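Local coordinates for protein FMN-dependent nitronate monooxygenase (Shewanella oneidensis, PDB 5LSM) that probably oxidises propionate 3-nitronate to 3-oxopropanoate with molecular oxygen, using a bound FMN, and so detoxifies nitronates, at residues F271-M284 against F316-A328. Residues are numbered along the deposited sequence; the frame is centred on the assembly and turned at random.
Sequences FSGRPARGIVNRFM and FWDFSPLWCGQNA. With FMN (flavin mononucleotide), chain I.
Arg277 O takes the N-H of Cys324 at 3.3 Å, and Trp323 CA adds a CA-H...O contact to the same oxygen. Two residues on, Ile279 N gives the shorter bond, 2.8 Å to Leu322 O, so Gly278 and Trp323 pair as a single beta bridge. Gly278 has to be bare here: a CB would run into the indole edge and Leu322 O. With CG beside its backbone N (chi1 -70°), Trp323 lays the indole back over strand 276-279. Ala276 CB sits over one face of the six-membered ring, a CH-pi contact 3.7 Å from its centroid, while Pro321 CB covers the opposite face. Phe271 CD2 comes within 3.8 Å of Trp323 CH2, the two ring planes 86° apart, and Pro321 N lies over a face of the Phe271 ring. Trp323 CB touches FMN C7M at 3.3 Å. Cutting the indole back to an alanine's methyl would probably strip the aromatic cover from Ala276 CB and open a gap between Phe271 and the flavin's dimethylbenzene end.

At the start of helix 282-287, Asn281 works both ways: OD1 caps the helix by accepting from Met284 N at 3.2 Å, nearly straight on, while ND2 reaches Ser320 O in a weak, bent bond. Farther along, Phe319 CD1 lies over a face of Phe283. At the other end, Gln326 CG rests on a face of the Arg277 guanidinium, whose NE is bonded to Leu177 O and NH1 to Thr265 OG1. Trp323, held by the bridge, thus lines the dimethylbenzene end of the flavin pocket in this TIM-barrel nitronate monooxygenase.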
# COMPACT_ATOMS: atom_id res chain seq x y z
N PHE A 271 -2.81 -19.41 7.62
CA PHE A 271 -4.07 -20.14 7.54
C PHE A 271 -4.18 -21.00 6.29
O PHE A 271 -5.00 -21.91 6.23
CB PHE A 271 -5.26 -19.18 7.57
CG PHE A 271 -5.29 -18.31 8.77
CD1 PHE A 271 -5.87 -18.76 9.95
CD2 PHE A 271 -4.66 -17.08 8.76
CE1 PHE A 271 -5.89 -17.96 11.07
CE2 PHE A 271 -4.68 -16.27 9.89
CZ PHE A 271 -5.28 -16.72 11.05
N SER A 272 -3.40 -20.68 5.28
CA SER A 272 -3.58 -21.30 3.96
C SER A 272 -2.27 -21.80 3.31
O SER A 272 -2.30 -22.75 2.52
CB SER A 272 -4.27 -20.30 3.04
OG SER A 272 -3.37 -19.27 2.70
N GLY A 273 -1.14 -21.18 3.65
CA GLY A 273 0.12 -21.39 2.92
C GLY A 273 0.53 -20.25 2.00
O GLY A 273 1.62 -20.26 1.41
N ARG A 274 -0.37 -19.29 1.81
CA ARG A 274 -0.15 -18.20 0.87
C ARG A 274 -0.52 -16.87 1.51
O ARG A 274 -1.48 -16.78 2.29
CB ARG A 274 -0.97 -18.43 -0.42
CG ARG A 274 -0.13 -19.00 -1.57
CD ARG A 274 -0.91 -19.12 -2.87
NE ARG A 274 -0.77 -17.90 -3.64
CZ ARG A 274 -0.13 -17.77 -4.78
NH1 ARG A 274 0.35 -18.82 -5.43
NH2 ARG A 274 -0.04 -16.58 -5.33
N PRO A 275 0.26 -15.82 1.21
CA PRO A 275 -0.02 -14.49 1.78
C PRO A 275 -1.48 -14.05 1.56
O PRO A 275 -1.94 -13.99 0.42
CB PRO A 275 0.92 -13.57 1.01
CG PRO A 275 2.00 -14.45 0.52
CD PRO A 275 1.39 -15.80 0.28
N ALA A 276 -2.18 -13.76 2.65
CA ALA A 276 -3.52 -13.20 2.57
C ALA A 276 -3.71 -12.14 3.67
O ALA A 276 -3.14 -12.28 4.76
CB ALA A 276 -4.55 -14.31 2.73
N ARG A 277 -4.52 -11.11 3.38
CA ARG A 277 -4.71 -10.01 4.33
C ARG A 277 -5.93 -10.25 5.20
O ARG A 277 -7.05 -10.43 4.69
CB ARG A 277 -4.84 -8.66 3.61
CG ARG A 277 -4.99 -7.46 4.55
CD ARG A 277 -5.11 -6.11 3.82
NE ARG A 277 -3.85 -5.76 3.16
CZ ARG A 277 -2.74 -5.34 3.78
NH1 ARG A 277 -2.73 -5.13 5.08
NH2 ARG A 277 -1.63 -5.15 3.09
N GLY A 278 -5.72 -10.21 6.51
CA GLY A 278 -6.82 -10.36 7.45
C GLY A 278 -6.60 -9.57 8.72
O GLY A 278 -5.49 -9.24 9.05
N ILE A 279 -7.69 -9.26 9.43
CA ILE A 279 -7.59 -8.60 10.72
C ILE A 279 -6.61 -9.36 11.61
O ILE A 279 -6.57 -10.59 11.58
CB ILE A 279 -8.97 -8.51 11.39
CG1 ILE A 279 -9.90 -7.61 10.57
CG2 ILE A 279 -8.82 -7.92 12.79
CD1 ILE A 279 -11.36 -7.85 10.83
N VAL A 280 -5.75 -8.62 12.32
CA VAL A 280 -4.64 -9.23 13.07
C VAL A 280 -5.19 -9.87 14.33
O VAL A 280 -5.93 -9.23 15.07
CB VAL A 280 -3.55 -8.19 13.45
CG1 VAL A 280 -2.62 -8.72 14.54
CG2 VAL A 280 -2.73 -7.79 12.22
N ASN A 281 -4.86 -11.15 14.52
CA ASN A 281 -5.29 -11.89 15.70
C ASN A 281 -4.12 -12.54 16.46
O ASN A 281 -2.95 -12.33 16.10
CB ASN A 281 -6.39 -12.91 15.35
CG ASN A 281 -6.01 -13.87 14.22
OD1 ASN A 281 -4.87 -14.24 14.06
ND2 ASN A 281 -6.99 -14.34 13.50
N ARG A 282 -4.42 -13.25 17.55
CA ARG A 282 -3.39 -13.81 18.42
C ARG A 282 -2.47 -14.74 17.63
O ARG A 282 -1.24 -14.68 17.76
CB ARG A 282 -4.04 -14.59 19.58
CG ARG A 282 -3.07 -15.29 20.53
CD ARG A 282 -3.81 -16.25 21.46
NE ARG A 282 -2.93 -17.16 22.18
CZ ARG A 282 -3.34 -18.27 22.80
NH1 ARG A 282 -4.63 -18.61 22.79
NH2 ARG A 282 -2.47 -19.08 23.40
N PHE A 283 -3.09 -15.60 16.83
CA PHE A 283 -2.34 -16.59 16.06
C PHE A 283 -1.31 -15.87 15.17
O PHE A 283 -0.12 -16.19 15.20
CB PHE A 283 -3.32 -17.47 15.25
CG PHE A 283 -2.66 -18.62 14.52
CD1 PHE A 283 -1.67 -19.39 15.12
CD2 PHE A 283 -3.07 -18.94 13.24
CE1 PHE A 283 -1.08 -20.44 14.45
CE2 PHE A 283 -2.46 -19.97 12.55
CZ PHE A 283 -1.47 -20.72 13.15
N MET A 284 -1.73 -14.79 14.51
CA MET A 284 -0.82 -14.05 13.65
C MET A 284 0.25 -13.33 14.46
O MET A 284 1.43 -13.33 14.08
CB MET A 284 -1.57 -13.04 12.79
CG MET A 284 -2.57 -13.64 11.81
SD MET A 284 -3.67 -12.35 11.21
CE MET A 284 -5.23 -13.24 11.09
N PHE A 316 -13.92 -16.80 20.68
CA PHE A 316 -12.64 -16.16 20.38
C PHE A 316 -12.43 -16.15 18.87
O PHE A 316 -12.62 -17.16 18.21
CB PHE A 316 -11.50 -16.93 21.03
CG PHE A 316 -11.50 -16.87 22.52
CD1 PHE A 316 -11.30 -15.66 23.18
CD2 PHE A 316 -11.65 -18.02 23.28
CE1 PHE A 316 -11.29 -15.59 24.56
CE2 PHE A 316 -11.64 -17.96 24.65
CZ PHE A 316 -11.45 -16.75 25.30
N TRP A 317 -11.97 -15.02 18.34
CA TRP A 317 -11.58 -14.96 16.94
C TRP A 317 -10.09 -15.23 16.72
O TRP A 317 -9.58 -15.05 15.62
CB TRP A 317 -12.06 -13.65 16.27
CG TRP A 317 -11.49 -12.34 16.78
CD1 TRP A 317 -10.17 -12.00 16.86
CD2 TRP A 317 -12.22 -11.13 17.07
NE1 TRP A 317 -10.04 -10.68 17.26
CE2 TRP A 317 -11.29 -10.13 17.38
CE3 TRP A 317 -13.58 -10.81 17.13
CZ2 TRP A 317 -11.66 -8.84 17.77
CZ3 TRP A 317 -13.95 -9.53 17.53
CH2 TRP A 317 -12.99 -8.56 17.84
N ASP A 318 -9.45 -15.83 17.73
CA ASP A 318 -7.98 -15.96 17.80
C ASP A 318 -7.37 -16.84 16.70
O ASP A 318 -6.20 -16.70 16.39
CB ASP A 318 -7.54 -16.51 19.19
CG ASP A 318 -7.89 -15.56 20.36
OD1 ASP A 318 -8.65 -14.59 20.15
OD2 ASP A 318 -7.43 -15.81 21.51
N PHE A 319 -8.14 -17.76 16.14
CA PHE A 319 -7.60 -18.67 15.13
C PHE A 319 -8.42 -18.63 13.83
O PHE A 319 -8.51 -19.62 13.12
CB PHE A 319 -7.51 -20.10 15.70
CG PHE A 319 -6.47 -20.26 16.77
CD1 PHE A 319 -5.16 -20.58 16.44
CD2 PHE A 319 -6.77 -19.97 18.09
CE1 PHE A 319 -4.19 -20.65 17.41
CE2 PHE A 319 -5.80 -20.03 19.07
CZ PHE A 319 -4.51 -20.38 18.73
N SER A 320 -8.99 -17.48 13.53
CA SER A 320 -9.84 -17.34 12.35
C SER A 320 -9.13 -16.56 11.23
O SER A 320 -8.42 -15.59 11.50
CB SER A 320 -11.15 -16.64 12.71
OG SER A 320 -11.92 -17.42 13.61
N PRO A 321 -9.32 -16.98 9.97
CA PRO A 321 -8.96 -16.14 8.83
C PRO A 321 -9.98 -15.02 8.61
O PRO A 321 -11.05 -15.23 8.03
CB PRO A 321 -8.98 -17.13 7.66
CG PRO A 321 -10.03 -18.11 8.04
CD PRO A 321 -9.89 -18.27 9.54
N LEU A 322 -9.66 -13.83 9.11
CA LEU A 322 -10.59 -12.73 9.13
C LEU A 322 -10.27 -11.82 7.96
O LEU A 322 -9.74 -10.73 8.12
CB LEU A 322 -10.45 -11.98 10.45
CG LEU A 322 -10.77 -12.72 11.74
CD1 LEU A 322 -10.27 -11.91 12.93
CD2 LEU A 322 -12.27 -12.93 11.85
N TRP A 323 -10.51 -12.31 6.76
CA TRP A 323 -10.11 -11.59 5.57
C TRP A 323 -10.81 -10.22 5.50
O TRP A 323 -12.00 -10.12 5.76
CB TRP A 323 -10.47 -12.42 4.34
CG TRP A 323 -9.65 -13.68 4.11
CD1 TRP A 323 -9.94 -14.63 3.19
CD2 TRP A 323 -8.44 -14.12 4.76
NE1 TRP A 323 -8.98 -15.62 3.20
CE2 TRP A 323 -8.08 -15.36 4.18
CE3 TRP A 323 -7.66 -13.62 5.81
CZ2 TRP A 323 -6.95 -16.09 4.58
CZ3 TRP A 323 -6.53 -14.34 6.21
CH2 TRP A 323 -6.18 -15.55 5.58
N CYS A 324 -10.04 -9.17 5.18
CA CYS A 324 -10.46 -7.77 5.33
C CYS A 324 -9.35 -6.87 4.78
O CYS A 324 -8.18 -7.15 4.96
CB CYS A 324 -10.75 -7.40 6.80
SG CYS A 324 -11.24 -5.66 7.10
N GLY A 325 -9.74 -5.85 4.01
CA GLY A 325 -8.78 -4.93 3.44
C GLY A 325 -8.42 -3.84 4.42
O GLY A 325 -8.83 -3.88 5.56
N GLN A 326 -7.67 -2.86 3.97
CA GLN A 326 -7.14 -1.85 4.87
C GLN A 326 -8.11 -0.71 5.10
O GLN A 326 -7.78 0.25 5.80
CB GLN A 326 -5.84 -1.29 4.33
CG GLN A 326 -4.65 -2.21 4.50
CD GLN A 326 -3.34 -1.51 4.17
OE1 GLN A 326 -3.24 -0.74 3.20
NE2 GLN A 326 -2.33 -1.76 4.98
N ASN A 327 -9.30 -0.80 4.53
CA ASN A 327 -10.35 0.18 4.79
C ASN A 327 -11.65 -0.55 5.07
O ASN A 327 -12.32 -1.01 4.15
CB ASN A 327 -10.52 1.13 3.59
CG ASN A 327 -11.28 2.40 3.94
OD1 ASN A 327 -11.98 2.46 4.94
ND2 ASN A 327 -11.12 3.42 3.12
N ALA A 328 -11.94 -0.75 6.35
CA ALA A 328 -13.17 -1.38 6.77
C ALA A 328 -14.32 -0.38 6.92
O ALA A 328 -15.43 -0.77 7.22
CB ALA A 328 -12.95 -2.13 8.07
N1 FMN I . -10.46 -13.19 -4.85
C2 FMN I . -10.62 -14.30 -5.63
O2 FMN I . -10.16 -14.29 -6.80
N3 FMN I . -11.22 -15.41 -5.18
C4 FMN I . -11.72 -15.49 -3.93
O4 FMN I . -12.27 -16.53 -3.51
C4A FMN I . -11.58 -14.33 -3.04
N5 FMN I . -12.08 -14.35 -1.80
C5A FMN I . -12.02 -13.27 -1.00
C6 FMN I . -12.59 -13.37 0.26
C7 FMN I . -12.58 -12.30 1.13
C7M FMN I . -13.19 -12.47 2.50
C8 FMN I . -11.93 -11.03 0.70
C8M FMN I . -11.90 -9.85 1.66
C9 FMN I . -11.34 -10.92 -0.57
C9A FMN I . -11.36 -12.01 -1.45
N10 FMN I . -10.82 -11.97 -2.78
C10 FMN I . -10.91 -13.13 -3.58
C1' FMN I . -10.12 -10.79 -3.32
C2' FMN I . -11.09 -9.81 -3.97
O2' FMN I . -11.40 -10.29 -5.30
C3' FMN I . -10.48 -8.40 -4.05
O3' FMN I . -9.14 -8.48 -4.55
C4' FMN I . -10.42 -7.67 -2.71
O4' FMN I . -11.54 -7.95 -1.86
C5' FMN I . -10.33 -6.18 -2.99
O5' FMN I . -10.07 -5.44 -1.80
P FMN I . -11.22 -4.97 -0.77
O1P FMN I . -12.47 -4.69 -1.58
O2P FMN I . -10.61 -3.75 -0.14
O3P FMN I . -11.34 -6.16 0.12